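Side-chain contacts in Non-structural protein (Porcine reproductive and respiratory syndrome virus, PDB 3IFU), which acts as a papain-like cysteine leader protease, the zinc-binding N-terminal part of the viral polyprotein, and probably suppresses host interferon-beta production: residues L39-L44 and Y51-P56; N13-V18 and R100-I105; T114-L119 and C174-A179. One frame throughout, in Å; residues are numbered along the deposited sequence.

In the fold
Contact 2 opens first along the chain and spans contact 1, and contact 3 comes after both. Contact 1 joins two loop segments between strand 23-25 and helix 81-87, while contact 2 brings strand 16-18 and the residues before it to helix 94-108. Their centres are about 14 Å apart and they touch, Tyr-51 and Glu-54 meeting Asn-13 and Tyr-51 also meeting Ala-14. Contact 3, centred about 16 Å from contact 2, uses the next helix, 113-118, which packs on helix 94-108. Helix 94-108 thus lies between the zinc finger and the tail that completes the second zinc site.

Contact 1: L39-L44 and Y51-P56; sequences LQVPEL and YRPEEP
Val-41, Leu-44 and Leu-39 pack against Arg-52, Pro-53 and Tyr-51 in a mostly apolar, partly buried loop-to-loop contact. Both segments belong to the long irregular stretch of chain between strand 23-25 and helix 81-87. A type I beta turn from Val-41 to Leu-44, closed by Leu-44 N to Val-41 O at 2.7 Å, sets the two side chains that meet the second loop. Leu-44 points its CD1 methyl at the prolyl ring, 3.6 Å from Pro-53 CD, and the same methyl reaches Tyr-51 CD2 at 4.0 Å, obliquely to the ring. One face of that ring lies under the backbone N of Pro-53. Val-41 meets the aliphatic arm of Arg-52 about at right angles, CG2 standing 3.5 Å from Arg-52 CG; this methyl lies anti to the carbonyl carbon of Val-41. Arg-52, with CG anti to its backbone N (chi1 -169°) and an extended run out to NE, carries its polar end past Leu-39. There CD is 3.6 Å from Leu-39 CB, while NE comes to 2.9 Å from Leu-39 O at an angle too poor for a hydrogen bond. Beyond the pair, Tyr-51 makes an edge-to-face contact with Tyr-106 of helix 94-108, and Leu-44 also touches Trp-59. The contact therefore rests on hydrocarbon packing along the arginine arm and round the prolyl ring, with the charge carried to a partly exposed margin, where a carbonyl oxygen close by would probably favour it electrostatically.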
loop_
_atom_site.group_PDB
_atom_site.type_symbol
_atom_site.label_atom_id
_atom_site.label_comp_id
_atom_site.label_asym_id
_atom_site.label_seq_id
_atom_site.Cartn_x
_atom_site.Cartn_y
_atom_site.Cartn_z
ATOM N N LEU A 39 19.134 24.381 9.746
ATOM C CA LEU A 39 19.355 23.825 8.423
ATOM C C LEU A 39 18.116 24.069 7.567
ATOM O O LEU A 39 18.206 24.169 6.344
ATOM C CB LEU A 39 19.640 22.325 8.539
ATOM C CG LEU A 39 20.948 21.948 9.245
ATOM C CD1 LEU A 39 20.926 20.483 9.632
ATOM C CD2 LEU A 39 22.129 22.251 8.331
ATOM N N GLN A 40 16.962 24.170 8.222
ATOM C CA GLN A 40 15.702 24.408 7.532
ATOM C C GLN A 40 15.866 25.469 6.455
ATOM O O GLN A 40 16.588 26.446 6.641
ATOM C CB GLN A 40 14.621 24.843 8.527
ATOM C CG GLN A 40 14.026 23.707 9.354
ATOM C CD GLN A 40 13.014 24.197 10.376
ATOM O OE1 GLN A 40 12.483 25.305 10.257
ATOM N NE2 GLN A 40 12.732 23.369 11.380
ATOM N N VAL A 41 15.195 25.258 5.326
ATOM C CA VAL A 41 15.246 26.180 4.197
ATOM C C VAL A 41 13.885 26.857 4.059
ATOM O O VAL A 41 13.017 26.395 3.321
ATOM C CB VAL A 41 15.592 25.432 2.887
ATOM C CG1 VAL A 41 15.642 26.400 1.724
ATOM C CG2 VAL A 41 16.926 24.728 3.035
ATOM N N PRO A 42 13.689 27.975 4.774
ATOM C CA PRO A 42 12.444 28.748 4.768
ATOM C C PRO A 42 11.786 28.911 3.406
ATOM O O PRO A 42 10.559 28.917 3.305
ATOM C CB PRO A 42 12.873 30.082 5.365
ATOM C CG PRO A 42 13.904 29.660 6.376
ATOM C CD PRO A 42 14.718 28.644 5.596
ATOM N N GLU A 43 12.596 29.034 2.361
ATOM C CA GLU A 43 12.066 29.223 1.015
ATOM C C GLU A 43 11.345 27.994 0.458
ATOM O O GLU A 43 10.695 28.075 -0.588
ATOM C CB GLU A 43 13.193 29.627 0.054
ATOM C CG GLU A 43 14.144 30.686 0.604
ATOM C CD GLU A 43 15.298 30.086 1.398
ATOM O OE1 GLU A 43 16.185 29.456 0.778
ATOM O OE2 GLU A 43 15.318 30.240 2.638
ATOM N N LEU A 44 11.452 26.861 1.152
ATOM C CA LEU A 44 10.811 25.623 0.703
ATOM C C LEU A 44 9.643 25.154 1.572
ATOM O O LEU A 44 9.498 23.958 1.814
ATOM C CB LEU A 44 11.843 24.495 0.622
ATOM C CG LEU A 44 12.938 24.571 -0.441
ATOM C CD1 LEU A 44 13.853 23.371 -0.298
ATOM C CD2 LEU A 44 12.314 24.601 -1.824
ATOM N N TYR A 51 13.819 18.838 4.100
ATOM C CA TYR A 51 14.776 18.791 3.004
ATOM C C TYR A 51 15.559 20.080 2.770
ATOM O O TYR A 51 14.984 21.145 2.566
ATOM C CB TYR A 51 14.031 18.415 1.729
ATOM C CG TYR A 51 14.849 18.482 0.468
ATOM C CD1 TYR A 51 15.880 17.579 0.236
ATOM C CD2 TYR A 51 14.560 19.420 -0.516
ATOM C CE1 TYR A 51 16.598 17.600 -0.953
ATOM C CE2 TYR A 51 15.274 19.453 -1.706
ATOM C CZ TYR A 51 16.290 18.539 -1.920
ATOM O OH TYR A 51 16.980 18.547 -3.109
ATOM N N ARG A 52 16.882 19.957 2.778
ATOM C CA ARG A 52 17.785 21.079 2.557
ATOM C C ARG A 52 18.637 20.717 1.346
ATOM O O ARG A 52 19.604 19.964 1.468
ATOM C CB ARG A 52 18.686 21.262 3.781
ATOM C CG ARG A 52 19.500 22.550 3.813
ATOM C CD ARG A 52 20.415 22.567 5.041
ATOM N NE ARG A 52 20.957 23.893 5.334
ATOM C CZ ARG A 52 21.599 24.657 4.454
ATOM N NH1 ARG A 52 21.790 24.235 3.209
ATOM N NH2 ARG A 52 22.055 25.848 4.820
ATOM N N PRO A 53 18.297 21.248 0.161
ATOM C CA PRO A 53 19.064 20.943 -1.050
ATOM C C PRO A 53 20.548 21.291 -0.947
ATOM O O PRO A 53 21.003 21.853 0.050
ATOM C CB PRO A 53 18.344 21.748 -2.125
ATOM C CG PRO A 53 17.866 22.936 -1.370
ATOM C CD PRO A 53 17.327 22.323 -0.099
ATOM N N GLU A 54 21.297 20.954 -1.988
ATOM C CA GLU A 54 22.731 21.208 -2.030
ATOM C C GLU A 54 23.102 22.589 -2.545
ATOM O O GLU A 54 24.087 23.181 -2.101
ATOM C CB GLU A 54 23.415 20.155 -2.904
ATOM C CG GLU A 54 23.885 18.943 -2.136
ATOM C CD GLU A 54 25.025 19.279 -1.192
ATOM O OE1 GLU A 54 25.324 20.486 -1.028
ATOM O OE2 GLU A 54 25.614 18.335 -0.616
ATOM N N GLU A 55 22.308 23.094 -3.482
ATOM C CA GLU A 55 22.575 24.384 -4.088
ATOM C C GLU A 55 21.286 25.202 -4.258
ATOM O O GLU A 55 20.421 25.165 -3.386
ATOM C CB GLU A 55 23.267 24.141 -5.422
ATOM C CG GLU A 55 24.560 23.378 -5.320
ATOM C CD GLU A 55 25.268 23.296 -6.649
ATOM O OE1 GLU A 55 26.387 22.755 -6.687
ATOM O OE2 GLU A 55 24.705 23.777 -7.655
ATOM N N PRO A 56 21.140 25.964 -5.364
ATOM C CA PRO A 56 19.894 26.727 -5.492
ATOM C C PRO A 56 18.639 25.878 -5.362
ATOM O O PRO A 56 18.687 24.717 -4.961
ATOM C CB PRO A 56 20.008 27.344 -6.884
ATOM C CG PRO A 56 21.468 27.607 -7.004
ATOM C CD PRO A 56 22.070 26.330 -6.455
#

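Contact 2: N13-V18 and R100-I105; sequences NARVFV and RVAAEI
Arg-15 lies across Ala-102 and Ala-103, two neighbouring residues of helix 94-108, and these three residues make the whole of this small contact. The more buried part is at Ala-102, whose methyl points toward the zinc-finger segment: its CB is 4.3 Å from Arg-15 CD, a meeting of aliphatic groups. Arg-15 gets there on an extended arm, chi2 -174° and chi3 -171°, before a twist about CD-NE (chi4 73°) swings the guanidinium round. On the looser, partly exposed side Ala-103 lies over one face of the guanidinium, its CA 4.2 Å above the plane and offset toward the rim. Spacings this wide mark a light contact, and the charged end lies at its more open margin. The zinc ion held by Cys-8, Cys-10, Cys-25 and Cys-28 is about 9 Å from the Arg-15 side chain. Around the pair, Arg-15 also touches Tyr-106 farther along the helix, whose OH is hydrogen-bonded to Val-16 O. Strand 16-18 pairs antiparallel with strand 23-25, while Phe-17, Val-101 and Ala-102 all pack on Ile-81, bringing helix 81-87 into the same corner.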
loop_
_atom_site.group_PDB
_atom_site.type_symbol
_atom_site.label_atom_id
_atom_site.label_comp_id
_atom_site.label_asym_id
_atom_site.label_seq_id
_atom_site.Cartn_x
_atom_site.Cartn_y
_atom_site.Cartn_z
ATOM N N ASN A 13 20.425 16.700 2.534
ATOM C CA ASN A 13 20.137 17.033 1.143
ATOM C C ASN A 13 19.556 15.831 0.391
ATOM O O ASN A 13 19.351 15.882 -0.826
ATOM C CB ASN A 13 21.391 17.557 0.437
ATOM C CG ASN A 13 22.348 16.456 0.050
ATOM O OD1 ASN A 13 22.792 15.675 0.889
ATOM N ND2 ASN A 13 22.679 16.393 -1.232
ATOM N N ALA A 14 19.295 14.753 1.127
ATOM C CA ALA A 14 18.706 13.549 0.556
ATOM C C ALA A 14 17.208 13.824 0.408
ATOM O O ALA A 14 16.530 14.117 1.395
ATOM C CB ALA A 14 18.932 12.370 1.483
ATOM N N ARG A 15 16.693 13.729 -0.816
ATOM C CA ARG A 15 15.276 13.996 -1.066
ATOM C C ARG A 15 14.272 13.228 -0.199
ATOM O O ARG A 15 14.551 12.150 0.341
ATOM C CB ARG A 15 14.949 13.787 -2.544
ATOM C CG ARG A 15 15.674 14.771 -3.445
ATOM C CD ARG A 15 15.235 14.643 -4.882
ATOM N NE ARG A 15 16.078 15.428 -5.777
ATOM C CZ ARG A 15 17.324 15.104 -6.101
ATOM N NH1 ARG A 15 18.019 15.875 -6.925
ATOM N NH2 ARG A 15 17.872 14.006 -5.604
ATOM N N VAL A 16 13.083 13.806 -0.098
ATOM C CA VAL A 16 12.017 13.265 0.717
ATOM C C VAL A 16 10.721 12.992 -0.051
ATOM O O VAL A 16 10.464 13.594 -1.093
ATOM C CB VAL A 16 11.731 14.256 1.879
ATOM C CG1 VAL A 16 10.360 14.007 2.462
ATOM C CG2 VAL A 16 12.806 14.118 2.954
ATOM N N PHE A 17 9.915 12.072 0.470
ATOM C CA PHE A 17 8.619 11.749 -0.122
ATOM C C PHE A 17 7.627 11.576 1.019
ATOM O O PHE A 17 8.028 11.400 2.164
ATOM C CB PHE A 17 8.701 10.485 -1.002
ATOM C CG PHE A 17 8.965 9.200 -0.249
ATOM C CD1 PHE A 17 7.917 8.474 0.321
ATOM C CD2 PHE A 17 10.264 8.679 -0.167
ATOM C CE1 PHE A 17 8.158 7.241 0.957
ATOM C CE2 PHE A 17 10.513 7.456 0.464
ATOM C CZ PHE A 17 9.458 6.734 1.025
ATOM N N VAL A 18 6.337 11.657 0.721
ATOM C CA VAL A 18 5.318 11.513 1.751
ATOM C C VAL A 18 4.388 10.328 1.483
ATOM O O VAL A 18 3.807 10.211 0.402
ATOM C CB VAL A 18 4.487 12.807 1.868
ATOM C CG1 VAL A 18 3.569 12.743 3.069
ATOM C CG2 VAL A 18 5.411 13.990 1.981
ATOM N N ARG A 100 15.205 7.554 -9.206
ATOM C CA ARG A 100 14.982 8.191 -10.507
ATOM C C ARG A 100 13.645 8.933 -10.541
ATOM O O ARG A 100 13.533 9.994 -11.151
ATOM C CB ARG A 100 14.996 7.149 -11.625
ATOM C CG ARG A 100 16.240 6.276 -11.656
ATOM C CD ARG A 100 17.427 6.998 -12.247
ATOM N NE ARG A 100 17.234 7.280 -13.666
ATOM C CZ ARG A 100 18.103 7.950 -14.413
ATOM N NH1 ARG A 100 19.220 8.401 -13.871
ATOM N NH2 ARG A 100 17.855 8.174 -15.697
ATOM N N VAL A 101 12.634 8.357 -9.894
ATOM C CA VAL A 101 11.302 8.955 -9.831
ATOM C C VAL A 101 11.298 10.267 -9.032
ATOM O O VAL A 101 10.670 11.247 -9.439
ATOM C CB VAL A 101 10.301 7.980 -9.192
ATOM C CG1 VAL A 101 8.986 8.686 -8.910
ATOM C CG2 VAL A 101 10.083 6.802 -10.112
ATOM N N ALA A 102 11.993 10.281 -7.895
ATOM C CA ALA A 102 12.064 11.478 -7.061
ATOM C C ALA A 102 12.783 12.595 -7.822
ATOM O O ALA A 102 12.276 13.709 -7.931
ATOM C CB ALA A 102 12.798 11.168 -5.762
ATOM N N ALA A 103 13.957 12.273 -8.362
ATOM C CA ALA A 103 14.764 13.235 -9.113
ATOM C C ALA A 103 13.973 13.882 -10.244
ATOM O O ALA A 103 14.036 15.094 -10.432
ATOM C CB ALA A 103 16.029 12.549 -9.676
ATOM N N GLU A 104 13.242 13.070 -11.005
ATOM C CA GLU A 104 12.439 13.588 -12.106
ATOM C C GLU A 104 11.392 14.580 -11.607
ATOM O O GLU A 104 11.334 15.717 -12.061
ATOM C CB GLU A 104 11.720 12.454 -12.840
ATOM C CG GLU A 104 12.528 11.762 -13.907
ATOM C CD GLU A 104 12.939 12.695 -15.039
ATOM O OE1 GLU A 104 12.212 13.680 -15.312
ATOM O OE2 GLU A 104 13.986 12.430 -15.667
ATOM N N ILE A 105 10.573 14.132 -10.662
ATOM C CA ILE A 105 9.504 14.950 -10.104
ATOM C C ILE A 105 10.036 16.212 -9.416
ATOM O O ILE A 105 9.541 17.314 -9.673
ATOM C CB ILE A 105 8.625 14.090 -9.145
ATOM C CG1 ILE A 105 7.882 13.019 -9.963
ATOM C CG2 ILE A 105 7.634 14.961 -8.402
ATOM C CD1 ILE A 105 7.015 12.088 -9.162
#

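Contact 3: T114-L119 and C174-A179; sequences TVLKTL and CPFECA
Leu-116 of helix 113-118 meets Cys-174 and Phe-176 of the C-terminal tail, whose final residue, Met-180, binds the second zinc ion. A single methyl does the touching: Leu-116 CD1 stands 3.9 Å from Cys-174 SG and 4.1 Å from Phe-176 CZ. The leucine and the phenylalanine come from opposite directions, and the methyl reaches the far end of the ring obliquely. Phe-176 has CG set between its backbone N and carbonyl carbon (chi1 53°), and this turn carries the ring end across to the helix although the side chain leaves the backbone at an angle to it. The tail also wraps its own ring. Cys-174 SG lies 3.7 Å above one face of the Phe-176 ring, offset toward the rim, and Ala-179 CB sits 3.8 Å off the opposite face, over the centre, which probably limits how far the ring can tilt. On the helix itself, Thr-114 O accepts two donors from Thr-118, the backbone N and OG1, each at 3.0 Å and from opposite faces of the carbonyl plane. OG1 comes in tilted 33° from that plane, folding the threonine hydroxyl back on the helix. Around the contact, Leu-111 touches both Leu-116 and Phe-176, and Val-147 of strand 147-148 touches Phe-176 and Ala-179. The Phe-176 side chain is about 7 Å from that of His-146 and about 9 Å from the zinc ion. Such a tail, packed against the leucine of a helix, leads to a zinc site of Cys-70, Cys-76, His-146 and the chain-terminal Met-180 in the papain-like part, an arrangement that probably keeps the C-terminus in place.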
loop_
_atom_site.group_PDB
_atom_site.type_symbol
_atom_site.label_atom_id
_atom_site.label_comp_id
_atom_site.label_asym_id
_atom_site.label_seq_id
_atom_site.Cartn_x
_atom_site.Cartn_y
_atom_site.Cartn_z
ATOM N N THR A 114 3.579 14.923 -19.021
ATOM C CA THR A 114 4.904 14.788 -19.592
ATOM C C THR A 114 5.859 14.078 -18.633
ATOM O O THR A 114 6.658 13.243 -19.059
ATOM C CB THR A 114 5.458 16.174 -19.991
ATOM O OG1 THR A 114 4.755 16.645 -21.149
ATOM C CG2 THR A 114 6.942 16.103 -20.283
ATOM N N VAL A 115 5.776 14.399 -17.345
ATOM C CA VAL A 115 6.639 13.759 -16.361
ATOM C C VAL A 115 6.235 12.296 -16.178
ATOM O O VAL A 115 7.068 11.455 -15.847
ATOM C CB VAL A 115 6.583 14.483 -15.000
ATOM C CG1 VAL A 115 7.357 13.696 -13.952
ATOM C CG2 VAL A 115 7.190 15.859 -15.131
ATOM N N LEU A 116 4.960 11.992 -16.394
ATOM C CA LEU A 116 4.499 10.614 -16.267
ATOM C C LEU A 116 4.960 9.812 -17.484
ATOM O O LEU A 116 5.221 8.616 -17.386
ATOM C CB LEU A 116 2.973 10.563 -16.133
ATOM C CG LEU A 116 2.388 11.126 -14.834
ATOM C CD1 LEU A 116 0.870 11.117 -14.894
ATOM C CD2 LEU A 116 2.877 10.307 -13.659
ATOM N N LYS A 117 5.061 10.478 -18.632
ATOM C CA LYS A 117 5.523 9.828 -19.854
ATOM C C LYS A 117 7.011 9.531 -19.720
ATOM O O LYS A 117 7.462 8.450 -20.080
ATOM C CB LYS A 117 5.281 10.722 -21.072
ATOM C CG LYS A 117 3.816 10.860 -21.439
ATOM C CD LYS A 117 3.596 11.924 -22.511
ATOM C CE LYS A 117 2.112 12.046 -22.890
ATOM N NZ LYS A 117 1.862 13.189 -23.821
ATOM N N THR A 118 7.768 10.491 -19.197
ATOM C CA THR A 118 9.208 10.314 -19.000
ATOM C C THR A 118 9.448 9.119 -18.065
ATOM O O THR A 118 10.412 8.360 -18.229
ATOM C CB THR A 118 9.852 11.589 -18.378
ATOM O OG1 THR A 118 9.588 12.720 -19.215
ATOM C CG2 THR A 118 11.355 11.425 -18.241
ATOM N N LEU A 119 8.553 8.961 -17.095
ATOM C CA LEU A 119 8.633 7.879 -16.123
ATOM C C LEU A 119 7.989 6.592 -16.635
ATOM O O LEU A 119 7.954 5.587 -15.924
ATOM C CB LEU A 119 7.970 8.301 -14.808
ATOM C CG LEU A 119 8.680 9.391 -14.007
ATOM C CD1 LEU A 119 7.930 9.633 -12.719
ATOM C CD2 LEU A 119 10.112 8.961 -13.716
ATOM N N CYS A 174 -5.092 11.802 -18.637
ATOM C CA CYS A 174 -4.448 12.189 -17.389
ATOM C C CYS A 174 -5.408 13.169 -16.720
ATOM O O CYS A 174 -5.747 14.194 -17.299
ATOM C CB CYS A 174 -3.101 12.873 -17.648
ATOM S SG CYS A 174 -2.162 13.271 -16.137
ATOM N N PRO A 175 -5.858 12.867 -15.496
ATOM C CA PRO A 175 -6.790 13.733 -14.762
ATOM C C PRO A 175 -6.369 15.195 -14.641
ATOM O O PRO A 175 -7.209 16.078 -14.490
ATOM C CB PRO A 175 -6.879 13.057 -13.394
ATOM C CG PRO A 175 -6.673 11.612 -13.727
ATOM C CD PRO A 175 -5.519 11.675 -14.700
ATOM N N PHE A 176 -5.070 15.449 -14.721
ATOM C CA PHE A 176 -4.559 16.804 -14.556
ATOM C C PHE A 176 -3.522 17.225 -15.593
ATOM O O PHE A 176 -3.007 16.404 -16.358
ATOM C CB PHE A 176 -3.942 16.925 -13.164
ATOM C CG PHE A 176 -2.923 15.856 -12.874
ATOM C CD1 PHE A 176 -1.628 15.956 -13.368
ATOM C CD2 PHE A 176 -3.274 14.722 -12.148
ATOM C CE1 PHE A 176 -0.700 14.942 -13.142
ATOM C CE2 PHE A 176 -2.354 13.704 -11.922
ATOM C CZ PHE A 176 -1.066 13.814 -12.418
ATOM N N GLU A 177 -3.226 18.522 -15.593
ATOM C CA GLU A 177 -2.241 19.113 -16.486
ATOM C C GLU A 177 -1.070 19.525 -15.611
ATOM O O GLU A 177 0.086 19.465 -16.011
ATOM C CB GLU A 177 -2.820 20.349 -17.164
ATOM C CG GLU A 177 -3.892 20.051 -18.183
ATOM C CD GLU A 177 -3.320 19.341 -19.382
ATOM O OE1 GLU A 177 -3.025 18.130 -19.275
ATOM O OE2 GLU A 177 -3.147 20.007 -20.425
ATOM N N CYS A 178 -1.396 19.946 -14.400
ATOM C CA CYS A 178 -0.390 20.372 -13.452
ATOM C C CYS A 178 -0.887 20.164 -12.028
ATOM O O CYS A 178 -1.668 20.956 -11.505
ATOM C CB CYS A 178 -0.045 21.843 -13.675
ATOM S SG CYS A 178 1.077 22.531 -12.453
ATOM N N ALA A 179 -0.442 19.077 -11.415
ATOM C CA ALA A 179 -0.818 18.783 -10.050
ATOM C C ALA A 179 0.308 19.323 -9.183
ATOM O O ALA A 179 1.470 18.945 -9.340
ATOM C CB ALA A 179 -0.979 17.277 -9.855
#